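Putative transcriptional regulator (PDB 1YYV) probably binds DNA as a transcription regulator of the HxlR family, through a winged helix-turn-helix domain. Local coordinates at the interface of chains A and B. Residues are numbered along the deposited sequence; one frame, centred on the assembly and turned at random. Chains: chain A/B, putative transcriptional regulator.

Contact 1: the interface of chains A and B. Residues chain A 12-15, 24; chain B 117-118, 121.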
loop_
_atom_site.group_PDB
_atom_site.type_symbol
_atom_site.label_atom_id
_atom_site.label_comp_id
_atom_site.label_asym_id
_atom_site.label_seq_id
_atom_site.Cartn_x
_atom_site.Cartn_y
_atom_site.Cartn_z
ATOM N N GLN A 12 2.411 6.881 -22.163
ATOM C CA GLN A 12 1.693 8.080 -21.620
ATOM C C GLN A 12 2.525 8.718 -20.502
ATOM O O GLN A 12 2.513 8.224 -19.375
ATOM C CB GLN A 12 0.307 7.677 -21.075
ATOM C CG GLN A 12 0.322 6.326 -20.310
ATOM C CD GLN A 12 -0.664 6.255 -19.128
ATOM O OE1 GLN A 12 -1.687 5.544 -19.209
ATOM N NE2 GLN A 12 -0.352 6.977 -18.015
ATOM N N LEU A 13 3.236 9.816 -20.785
ATOM C CA LEU A 13 4.044 10.444 -19.712
ATOM C C LEU A 13 3.305 11.509 -18.852
ATOM O O LEU A 13 3.735 12.655 -18.629
ATOM C CB LEU A 13 5.453 10.825 -20.166
ATOM C CG LEU A 13 6.259 9.540 -20.503
ATOM C CD1 LEU A 13 7.797 9.774 -20.586
ATOM C CD2 LEU A 13 5.944 8.331 -19.579
ATOM N N ARG A 14 2.171 11.058 -18.348
ATOM C CA ARG A 14 1.354 11.832 -17.473
ATOM C C ARG A 14 1.668 11.455 -16.024
ATOM O O ARG A 14 2.259 10.391 -15.737
ATOM C CB ARG A 14 -0.098 11.534 -17.800
ATOM C CG ARG A 14 -0.388 11.786 -19.239
ATOM C CD ARG A 14 -1.528 10.909 -19.704
ATOM N NE ARG A 14 -2.782 11.660 -19.762
ATOM C CZ ARG A 14 -3.304 12.165 -20.878
ATOM N NH1 ARG A 14 -2.696 12.002 -22.064
ATOM N NH2 ARG A 14 -4.450 12.826 -20.801
ATOM N N GLU A 15 1.282 12.351 -15.128
ATOM C CA GLU A 15 1.199 12.013 -13.714
ATOM C C GLU A 15 -0.046 11.179 -13.510
ATOM O O GLU A 15 -1.030 11.323 -14.244
ATOM C CB GLU A 15 1.228 13.277 -12.844
ATOM C CG GLU A 15 2.653 13.935 -12.889
ATOM C CD GLU A 15 2.812 15.204 -12.026
ATOM O OE1 GLU A 15 2.173 15.335 -10.953
ATOM O OE2 GLU A 15 3.607 16.080 -12.433
ATOM N N PRO A 24 -2.215 3.255 -14.768
ATOM C CA PRO A 24 -1.171 2.313 -14.290
ATOM C C PRO A 24 -0.600 2.584 -12.871
ATOM O O PRO A 24 0.153 1.756 -12.330
ATOM C CB PRO A 24 -0.061 2.440 -15.356
ATOM C CG PRO A 24 -0.721 3.093 -16.559
ATOM C CD PRO A 24 -1.780 4.007 -15.964
ATOM N N LEU B 117 4.971 8.442 -11.627
ATOM C CA LEU B 117 4.521 7.474 -12.640
ATOM C C LEU B 117 5.365 7.544 -13.964
ATOM O O LEU B 117 5.786 6.523 -14.473
ATOM C CB LEU B 117 2.996 7.619 -12.906
ATOM C CG LEU B 117 2.353 6.563 -13.836
ATOM C CD1 LEU B 117 2.534 5.050 -13.351
ATOM C CD2 LEU B 117 0.889 6.897 -14.055
ATOM N N PRO B 118 5.612 8.755 -14.525
ATOM C CA PRO B 118 6.430 8.769 -15.773
ATOM C C PRO B 118 7.783 8.021 -15.722
ATOM O O PRO B 118 8.153 7.357 -16.693
ATOM C CB PRO B 118 6.671 10.257 -16.046
ATOM C CG PRO B 118 5.639 10.989 -15.225
ATOM C CD PRO B 118 5.172 10.097 -14.113
ATOM N N LEU B 121 7.037 4.213 -15.804
ATOM C CA LEU B 121 6.709 3.738 -17.148
ATOM C C LEU B 121 7.937 3.687 -18.053
ATOM O O LEU B 121 8.102 2.716 -18.790
ATOM C CB LEU B 121 5.541 4.520 -17.767
ATOM C CG LEU B 121 4.208 4.359 -17.020
ATOM C CD1 LEU B 121 3.152 5.230 -17.638
ATOM C CD2 LEU B 121 3.729 2.903 -16.943
#
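B:Leu121 of one chain packs against A:Gln12 and A:Pro24 of the other. B:Leu121 lies on helix 117-125 of chain B, and the chain A residues belong to the N-terminal segment, all in loop. The side chain of B:Leu121 can be followed outward from CB. Its CG stands anti to the carbonyl carbon (chi1 -64°), and the chain forks there towards two different parts of chain A. Methyl CD1 turns to A:Gln12. It lies 3.5 Å from the backbone O of A:Gln12 and 3.9 Å from the amide nitrogen NE2. The methylene CG of A:Gln12 touches the same methyl. Methyl CD2 takes the other direction and meets CB of the A:Pro24 ring at 4.1 Å. The two branches thus bridge residues well apart in the chain A sequence.

A:Gln12 has its CG between the backbone N and the carbonyl carbon (chi1 40°), and its chain bends again at chi2. This fold brings NE2 beside methyls of both leucines, and the side chain runs at a slant to both. B:Leu117, at the start of the helix, reaches across with both methyls. CD1 faces the backbone of A:Pro24, 4.0 Å from its C. CD2 lies about equally far from the backbone O of A:Arg14 (4.1 Å) and NE2 of A:Gln12 (4.2 Å).

B:Pro118 presents its ring to the backbone. Its CD comes within 3.3 Å of the carbonyl O of A:Arg14, with CG close by. Beside it, methyl CD2 of A:Leu13 rests 3.9 Å from CA of B:Pro118.

The contacts described are van der Waals ones, between aliphatic groups, the glutamine amide and backbone. They hold the N-terminal segment of one chain against the C-terminal helix of the other, and so may support the dimer.

Contact 2: the interface of chains A and B. Residues chain A 36, 38-39, 58-59, 114; chain B 18-19, 26.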
loop_
_atom_site.group_PDB
_atom_site.type_symbol
_atom_site.label_atom_id
_atom_site.label_comp_id
_atom_site.label_asym_id
_atom_site.label_seq_id
_atom_site.Cartn_x
_atom_site.Cartn_y
_atom_site.Cartn_z
ATOM N N TRP A 36 4.302 -9.075 -0.001
ATOM C CA TRP A 36 5.715 -9.339 -0.252
ATOM C C TRP A 36 6.465 -8.111 -0.753
ATOM O O TRP A 36 7.626 -7.927 -0.399
ATOM C CB TRP A 36 5.911 -10.566 -1.152
ATOM C CG TRP A 36 5.060 -11.761 -0.684
ATOM C CD1 TRP A 36 4.140 -12.462 -1.428
ATOM C CD2 TRP A 36 5.037 -12.349 0.637
ATOM N NE1 TRP A 36 3.569 -13.442 -0.661
ATOM C CE2 TRP A 36 4.094 -13.399 0.608
ATOM C CE3 TRP A 36 5.732 -12.095 1.838
ATOM C CZ2 TRP A 36 3.817 -14.202 1.738
ATOM C CZ3 TRP A 36 5.466 -12.895 2.957
ATOM C CH2 TRP A 36 4.508 -13.927 2.896
ATOM N N VAL A 38 6.064 -4.951 0.166
ATOM C CA VAL A 38 6.382 -4.121 1.320
ATOM C C VAL A 38 7.637 -4.655 2.045
ATOM O O VAL A 38 8.495 -3.902 2.468
ATOM C CB VAL A 38 5.220 -4.076 2.376
ATOM C CG1 VAL A 38 5.663 -3.299 3.636
ATOM C CG2 VAL A 38 3.949 -3.431 1.823
ATOM N N LEU A 39 7.700 -5.961 2.220
ATOM C CA LEU A 39 8.733 -6.592 2.994
ATOM C C LEU A 39 10.034 -6.511 2.236
ATOM O O LEU A 39 11.054 -6.199 2.824
ATOM C CB LEU A 39 8.364 -8.059 3.278
ATOM C CG LEU A 39 7.091 -8.289 4.098
ATOM C CD1 LEU A 39 6.959 -9.773 4.465
ATOM C CD2 LEU A 39 7.127 -7.399 5.344
HETATM N N MSE A 58 11.432 -13.350 5.319
HETATM C CA MSE A 58 9.993 -13.313 5.020
HETATM C C MSE A 58 9.413 -14.688 5.172
HETATM O O MSE A 58 9.239 -15.406 4.186
HETATM C CB MSE A 58 9.727 -12.823 3.602
HETATM C CG MSE A 58 10.204 -11.433 3.370
HETATM SE SE MSE A 58 10.511 -11.052 1.489
HETATM C CE MSE A 58 11.751 -9.645 1.799
ATOM N N GLY A 59 9.128 -15.049 6.419
ATOM C CA GLY A 59 8.553 -16.356 6.736
ATOM C C GLY A 59 7.179 -16.419 6.098
ATOM O O GLY A 59 6.357 -15.486 6.256
ATOM N N GLU A 114 2.921 -0.500 12.699
ATOM C CA GLU A 114 3.528 -1.305 13.759
ATOM C C GLU A 114 3.447 -0.575 15.121
ATOM O O GLU A 114 3.120 -1.158 16.137
ATOM C CB GLU A 114 4.964 -1.661 13.379
ATOM C CG GLU A 114 5.097 -2.463 12.062
ATOM C CD GLU A 114 6.565 -2.637 11.602
ATOM O OE1 GLU A 114 7.349 -1.642 11.660
ATOM O OE2 GLU A 114 6.939 -3.760 11.159
ATOM N N LEU B 18 5.792 -6.798 10.679
ATOM C CA LEU B 18 5.270 -7.242 9.392
ATOM C C LEU B 18 6.028 -8.440 8.799
ATOM O O LEU B 18 5.468 -9.162 7.975
ATOM C CB LEU B 18 5.209 -6.072 8.401
ATOM C CG LEU B 18 4.213 -4.924 8.653
ATOM C CD1 LEU B 18 4.690 -3.667 7.951
ATOM C CD2 LEU B 18 2.759 -5.260 8.228
ATOM N N PHE B 19 7.276 -8.662 9.223
ATOM C CA PHE B 19 8.054 -9.843 8.779
ATOM C C PHE B 19 7.568 -11.206 9.332
ATOM O O PHE B 19 7.771 -12.252 8.699
ATOM C CB PHE B 19 9.566 -9.630 8.986
ATOM C CG PHE B 19 10.153 -8.622 8.039
ATOM C CD1 PHE B 19 10.649 -9.020 6.802
ATOM C CD2 PHE B 19 10.149 -7.262 8.356
ATOM C CE1 PHE B 19 11.166 -8.085 5.904
ATOM C CE2 PHE B 19 10.651 -6.319 7.462
ATOM C CZ PHE B 19 11.167 -6.737 6.231
ATOM N N ARG B 26 -0.238 -6.875 9.500
ATOM C CA ARG B 26 -0.487 -7.225 8.102
ATOM C C ARG B 26 -1.941 -6.977 7.679
ATOM O O ARG B 26 -2.155 -6.547 6.559
ATOM C CB ARG B 26 -0.101 -8.676 7.781
ATOM C CG ARG B 26 1.394 -8.993 7.813
ATOM C CD ARG B 26 1.662 -10.437 7.333
ATOM N NE ARG B 26 3.087 -10.713 7.136
ATOM C CZ ARG B 26 3.584 -11.859 6.648
ATOM N NH1 ARG B 26 2.775 -12.853 6.293
ATOM N NH2 ARG B 26 4.905 -12.016 6.507
#
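The ring of B:Phe19 carries methyl CD2 of A:Leu39 over the centre of one face, a CH-pi contact at 4.0 Å from the centroid. The protein belongs to the HxlR-like helix-turn-helix family. A:Trp36 and A:Leu39 lie on helix 35-43, whereas B:Leu18 and B:Phe19 are in the N-terminal loop of the partner. Ring atom CZ of B:Phe19 comes near the backbone O of A:Leu39 (3.5 Å), and CE1 touches CB of the same residue. The second flat group is the guanidinium of B:Arg26. Its edge receives the backbone O of B:Leu18, which lies in the guanidinium plane. A:Trp36 meets this group almost perpendicularly, the two planes 89° apart. Its six-membered ring brings CZ3 to 3.7 Å from NH2 of B:Arg26.

B:Arg26 holds its own chain's loop side-on. NE donates a hydrogen bond to O of B:Leu18 at 3.0 Å, and NH2 adds a longer one to the same oxygen. The NH2 bond lies in the carbonyl plane, while NE is tilted from it. The arginine chain is extended from CG to NE, which carries the guanidinium out to this carbonyl and to methyl CD1 of A:Leu39. The two donors are likely to restrain the B:Leu18 carbonyl.

A:Leu39 touches all three partner residues. Besides its contacts with B:Phe19, its CD1 meets NH2 of B:Arg26 at 3.7 Å, and its CD2 meets CB of B:Leu18.

At the other end of B:Leu18, the backbone N donates a nearly straight hydrogen bond (172° at H) to carboxylate OE2 of A:Glu114, at 3.3 Å. OE2 uses its anti lone pair. The glutamate chain is extended beyond CG and reaches the loop from helix 107-121.

Contact 1 and contact 2 belong to one two-fold interface, and the centres of their C-alpha atoms lie about 28 Å apart. They share no residue. In both, the N-terminal loop of one chain lies against the other chain, joined in contact 2 by the start of helix 25-33. Because each contact has a twin, each N-terminal segment takes part in both kinds. Residues 117, 118 and 121 of the partner take one stretch, and Glu114, a turn earlier, takes another. Each segment thus packs along the partner's C-terminal helical part and helix 35-43, which may stabilise the dimer if this pair is the biological one.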